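Glycerol-3-phosphate dehydrogenase [NAD(P)+] (PDB 3K96) probably catalyses the NAD(P)H-dependent reduction of dihydroxyacetone phosphate to sn-glycerol 3-phosphate, the precursor for phospholipid synthesis. Local coordinates at residues Ala157-Ala169 / Leu264-Gln278. Sequence-based numbering, arbitrary orientation.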
loop_
_atom_site.group_PDB
_atom_site.type_symbol
_atom_site.label_atom_id
_atom_site.label_comp_id
_atom_site.label_asym_id
_atom_site.label_seq_id
_atom_site.Cartn_x
_atom_site.Cartn_y
_atom_site.Cartn_z
ATOM N N ALA A 157 20.775 12.951 10.716
ATOM C CA ALA A 157 19.466 12.973 10.071
ATOM C C ALA A 157 19.337 11.840 9.073
ATOM O O ALA A 157 20.330 11.400 8.499
ATOM C CB ALA A 157 19.223 14.310 9.352
ATOM N N VAL A 158 18.097 11.389 8.879
ATOM C CA VAL A 158 17.786 10.343 7.916
ATOM C C VAL A 158 16.694 10.846 6.996
ATOM O O VAL A 158 15.737 11.469 7.436
ATOM C CB VAL A 158 17.335 9.025 8.589
ATOM C CG1 VAL A 158 16.174 9.260 9.521
ATOM C CG2 VAL A 158 16.972 7.944 7.527
ATOM N N ILE A 159 16.870 10.618 5.703
ATOM C CA ILE A 159 15.883 11.001 4.711
ATOM C C ILE A 159 15.397 9.676 4.103
ATOM O O ILE A 159 16.204 8.861 3.643
ATOM C CB ILE A 159 16.470 11.939 3.664
ATOM C CG1 ILE A 159 15.356 12.515 2.788
ATOM C CG2 ILE A 159 17.542 11.218 2.838
ATOM C CD1 ILE A 159 15.854 13.547 1.786
ATOM N N SER A 160 14.083 9.469 4.127
ATOM C CA SER A 160 13.489 8.220 3.690
ATOM C C SER A 160 12.050 8.366 3.259
ATOM O O SER A 160 11.271 9.033 3.911
ATOM C CB SER A 160 13.536 7.236 4.843
ATOM O OG SER A 160 13.394 5.906 4.399
ATOM N N GLY A 161 11.715 7.744 2.140
ATOM C CA GLY A 161 10.350 7.764 1.621
ATOM C C GLY A 161 10.240 7.047 0.289
ATOM O O GLY A 161 11.231 6.478 -0.190
ATOM N N PRO A 162 9.023 7.044 -0.309
ATOM C CA PRO A 162 8.864 6.424 -1.621
ATOM C C PRO A 162 9.562 7.307 -2.636
ATOM O O PRO A 162 9.044 8.353 -3.023
ATOM C CB PRO A 162 7.348 6.411 -1.840
ATOM C CG PRO A 162 6.816 7.496 -0.967
ATOM C CD PRO A 162 7.784 7.662 0.177
ATOM N N SER A 163 10.708 6.875 -3.105
ATOM C CA SER A 163 11.470 7.739 -3.987
ATOM C C SER A 163 12.332 7.036 -5.010
ATOM O O SER A 163 13.551 6.991 -4.835
ATOM C CB SER A 163 12.376 8.591 -3.109
ATOM O OG SER A 163 13.177 7.747 -2.301
ATOM N N LEU A 164 11.732 6.503 -6.077
ATOM C CA LEU A 164 12.509 5.892 -7.149
ATOM C C LEU A 164 13.469 6.951 -7.669
ATOM O O LEU A 164 13.059 8.056 -7.967
ATOM C CB LEU A 164 11.628 5.456 -8.312
ATOM C CG LEU A 164 10.635 4.323 -8.091
ATOM C CD1 LEU A 164 9.924 4.016 -9.416
ATOM C CD2 LEU A 164 11.386 3.075 -7.522
ATOM N N ALA A 165 14.733 6.602 -7.801
ATOM C CA ALA A 165 15.754 7.568 -8.231
ATOM C C ALA A 165 15.485 8.144 -9.622
ATOM O O ALA A 165 15.657 9.345 -9.843
ATOM C CB ALA A 165 17.164 6.917 -8.155
ATOM N N THR A 166 15.046 7.291 -10.554
ATOM C CA THR A 166 14.759 7.703 -11.927
ATOM C C THR A 166 13.644 8.757 -11.994
ATOM O O THR A 166 13.746 9.722 -12.765
ATOM C CB THR A 166 14.394 6.458 -12.861
ATOM O OG1 THR A 166 13.368 5.675 -12.236
ATOM C CG2 THR A 166 15.628 5.542 -13.104
ATOM N N GLU A 167 12.600 8.604 -11.171
ATOM C CA GLU A 167 11.477 9.569 -11.168
ATOM C C GLU A 167 11.874 10.917 -10.545
ATOM O O GLU A 167 11.386 11.982 -10.963
ATOM C CB GLU A 167 10.234 8.987 -10.471
ATOM C CG GLU A 167 9.644 7.743 -11.206
ATOM C CD GLU A 167 8.278 7.284 -10.647
ATOM O OE1 GLU A 167 7.962 7.631 -9.489
ATOM O OE2 GLU A 167 7.521 6.579 -11.386
ATOM N N VAL A 168 12.752 10.860 -9.549
ATOM C CA VAL A 168 13.262 12.079 -8.928
ATOM C C VAL A 168 14.103 12.814 -9.982
ATOM O O VAL A 168 13.911 14.000 -10.189
ATOM C CB VAL A 168 14.066 11.794 -7.651
ATOM C CG1 VAL A 168 14.845 13.078 -7.174
ATOM C CG2 VAL A 168 13.136 11.243 -6.578
ATOM N N ALA A 169 14.978 12.100 -10.686
ATOM C CA ALA A 169 15.811 12.733 -11.730
ATOM C C ALA A 169 14.941 13.378 -12.799
ATOM O O ALA A 169 15.289 14.437 -13.339
ATOM C CB ALA A 169 16.786 11.721 -12.370
ATOM N N LEU A 264 5.169 8.207 5.135
ATOM C CA LEU A 264 5.990 8.023 3.953
ATOM C C LEU A 264 7.095 7.001 4.102
ATOM O O LEU A 264 7.333 6.223 3.171
ATOM C CB LEU A 264 6.590 9.368 3.532
ATOM C CG LEU A 264 5.614 10.429 3.044
ATOM C CD1 LEU A 264 6.221 11.858 3.083
ATOM C CD2 LEU A 264 5.107 10.054 1.619
ATOM N N ALA A 265 7.752 6.982 5.269
ATOM C CA ALA A 265 8.895 6.085 5.512
ATOM C C ALA A 265 8.451 4.628 5.784
ATOM O O ALA A 265 9.219 3.686 5.583
ATOM C CB ALA A 265 9.751 6.618 6.662
ATOM N N GLY A 266 7.202 4.453 6.199
ATOM C CA GLY A 266 6.677 3.110 6.451
ATOM C C GLY A 266 5.839 2.732 5.247
ATOM O O GLY A 266 6.372 2.330 4.201
ATOM N N LEU A 267 4.531 2.916 5.387
ATOM C CA LEU A 267 3.553 2.612 4.333
ATOM C C LEU A 267 3.903 3.104 2.933
ATOM O O LEU A 267 3.803 2.356 1.967
ATOM C CB LEU A 267 2.192 3.191 4.729
ATOM C CG LEU A 267 1.115 3.201 3.652
ATOM C CD1 LEU A 267 0.771 1.785 3.244
ATOM C CD2 LEU A 267 -0.095 3.951 4.145
ATOM N N GLY A 268 4.323 4.363 2.810
ATOM C CA GLY A 268 4.620 4.917 1.501
ATOM C C GLY A 268 5.652 4.140 0.742
ATOM O O GLY A 268 5.392 3.657 -0.365
ATOM N N ASP A 269 6.835 4.018 1.348
ATOM C CA ASP A 269 7.960 3.310 0.748
ATOM C C ASP A 269 7.621 1.827 0.563
ATOM O O ASP A 269 8.039 1.190 -0.399
ATOM C CB ASP A 269 9.173 3.455 1.656
ATOM C CG ASP A 269 10.488 3.338 0.921
ATOM O OD1 ASP A 269 10.511 3.158 -0.320
ATOM O OD2 ASP A 269 11.533 3.457 1.603
ATOM N N LEU A 270 6.848 1.270 1.476
ATOM C CA LEU A 270 6.505 -0.157 1.358
ATOM C C LEU A 270 5.617 -0.441 0.167
ATOM O O LEU A 270 5.871 -1.375 -0.580
ATOM C CB LEU A 270 5.829 -0.659 2.625
ATOM C CG LEU A 270 5.487 -2.147 2.723
ATOM C CD1 LEU A 270 6.742 -2.993 2.785
ATOM C CD2 LEU A 270 4.671 -2.343 3.996
ATOM N N VAL A 271 4.575 0.356 -0.020
ATOM C CA VAL A 271 3.693 0.112 -1.141
ATOM C C VAL A 271 4.433 0.280 -2.454
ATOM O O VAL A 271 4.290 -0.541 -3.350
ATOM C CB VAL A 271 2.405 0.954 -1.079
ATOM C CG1 VAL A 271 1.651 0.605 0.186
ATOM C CG2 VAL A 271 2.696 2.442 -1.151
ATOM N N LEU A 272 5.267 1.316 -2.546
ATOM C CA LEU A 272 6.057 1.553 -3.748
ATOM C C LEU A 272 6.943 0.373 -4.067
ATOM O O LEU A 272 6.923 -0.161 -5.190
ATOM C CB LEU A 272 6.965 2.785 -3.573
ATOM C CG LEU A 272 8.020 2.964 -4.682
ATOM C CD1 LEU A 272 7.333 3.286 -6.017
ATOM C CD2 LEU A 272 9.032 4.052 -4.327
ATOM N N THR A 273 7.691 -0.081 -3.065
ATOM C CA THR A 273 8.690 -1.121 -3.286
ATOM C C THR A 273 8.096 -2.512 -3.505
ATOM O O THR A 273 8.697 -3.342 -4.199
ATOM C CB THR A 273 9.698 -1.168 -2.142
ATOM O OG1 THR A 273 10.137 0.175 -1.844
ATOM C CG2 THR A 273 10.896 -2.048 -2.518
ATOM N N CYS A 274 6.929 -2.762 -2.920
ATOM C CA CYS A 274 6.273 -4.059 -3.083
ATOM C C CYS A 274 5.456 -4.191 -4.380
ATOM O O CYS A 274 5.015 -5.281 -4.721
ATOM C CB CYS A 274 5.391 -4.347 -1.883
ATOM S SG CYS A 274 6.330 -4.686 -0.385
ATOM N N THR A 275 5.253 -3.098 -5.104
ATOM C CA THR A 275 4.467 -3.163 -6.314
ATOM C C THR A 275 5.176 -2.692 -7.581
ATOM O O THR A 275 4.645 -2.861 -8.653
ATOM C CB THR A 275 3.184 -2.326 -6.165
ATOM O OG1 THR A 275 3.534 -0.957 -5.938
ATOM C CG2 THR A 275 2.336 -2.826 -4.998
ATOM N N ASP A 276 6.379 -2.148 -7.494
ATOM C CA ASP A 276 6.985 -1.607 -8.695
ATOM C C ASP A 276 7.952 -2.526 -9.465
ATOM O O ASP A 276 8.679 -3.307 -8.870
ATOM C CB ASP A 276 7.740 -0.350 -8.339
ATOM C CG ASP A 276 7.729 0.636 -9.462
ATOM O OD1 ASP A 276 6.669 1.290 -9.643
ATOM O OD2 ASP A 276 8.759 0.775 -10.142
ATOM N N ASN A 277 7.962 -2.399 -10.793
ATOM C CA ASN A 277 8.909 -3.145 -11.644
ATOM C C ASN A 277 10.330 -2.691 -11.378
ATOM O O ASN A 277 11.254 -3.468 -11.531
ATOM C CB ASN A 277 8.645 -2.912 -13.149
ATOM C CG ASN A 277 9.782 -3.493 -14.066
ATOM O OD1 ASN A 277 10.491 -2.749 -14.755
ATOM N ND2 ASN A 277 9.967 -4.809 -14.029
ATOM N N GLN A 278 10.505 -1.436 -10.970
ATOM C CA GLN A 278 11.859 -0.879 -10.772
ATOM C C GLN A 278 12.588 -1.394 -9.534
ATOM O O GLN A 278 13.786 -1.191 -9.384
ATOM C CB GLN A 278 11.807 0.654 -10.708
ATOM C CG GLN A 278 11.261 1.299 -11.954
ATOM C CD GLN A 278 12.140 1.060 -13.146
ATOM O OE1 GLN A 278 11.670 0.612 -14.190
ATOM N NE2 GLN A 278 13.437 1.317 -12.991
HETATM O O HOH W 1 12.099 4.322 -2.269
#
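G161 and P162, in the loop that follows strand 156-160, lie against the flank of helix 264-275: the CA atoms of P162 and D269 are 4.0 Å apart. No direct hydrogen bond joins the two segments, and contact rests on packing and one water. The helix opens with a pi-type turn, D269 N bonding to L264 O, and G268 lets the proline ring approach the backbone. P162 CD sits 3.4 Å from L264 O, its CB faces G268 O, and the L264 side chain crosses the ring at about a right angle. L272, its CG anti to the backbone N (chi1 169°), sends CD2 to within 3.5 Å of S163 N and also against P162 CA, while CD1 meets L164 CG at 4.0 Å. L164 reaches on past L272: CD1 touches D276 OD2 and Q278 CG, and CD2 meets Q278 CB. The D276 carboxylate is fixed by an Asx turn, Q278 N to D276 OD2 at 2.9 Å, and by S233 of the second subunit. On the polar side, D269 OD1 and G161 O, both acceptors, stand 3.4 Å apart; K134 NZ meets both D269 OD2, in a salt bridge, and, weakly, G161 O, which probably eases the approach of carboxylate to carbonyl. One water accepts from S163 N and donates to D269 OD1 at 2.8 Å, bridging the segments. G161, S163, D269 and K134 are all predicted to bind sn-glycerol 3-phosphate, so the arrangement is consistent with a substrate pocket at the junction of the Rossmann-type NAD(P)-binding domain and the helical C-terminal domain.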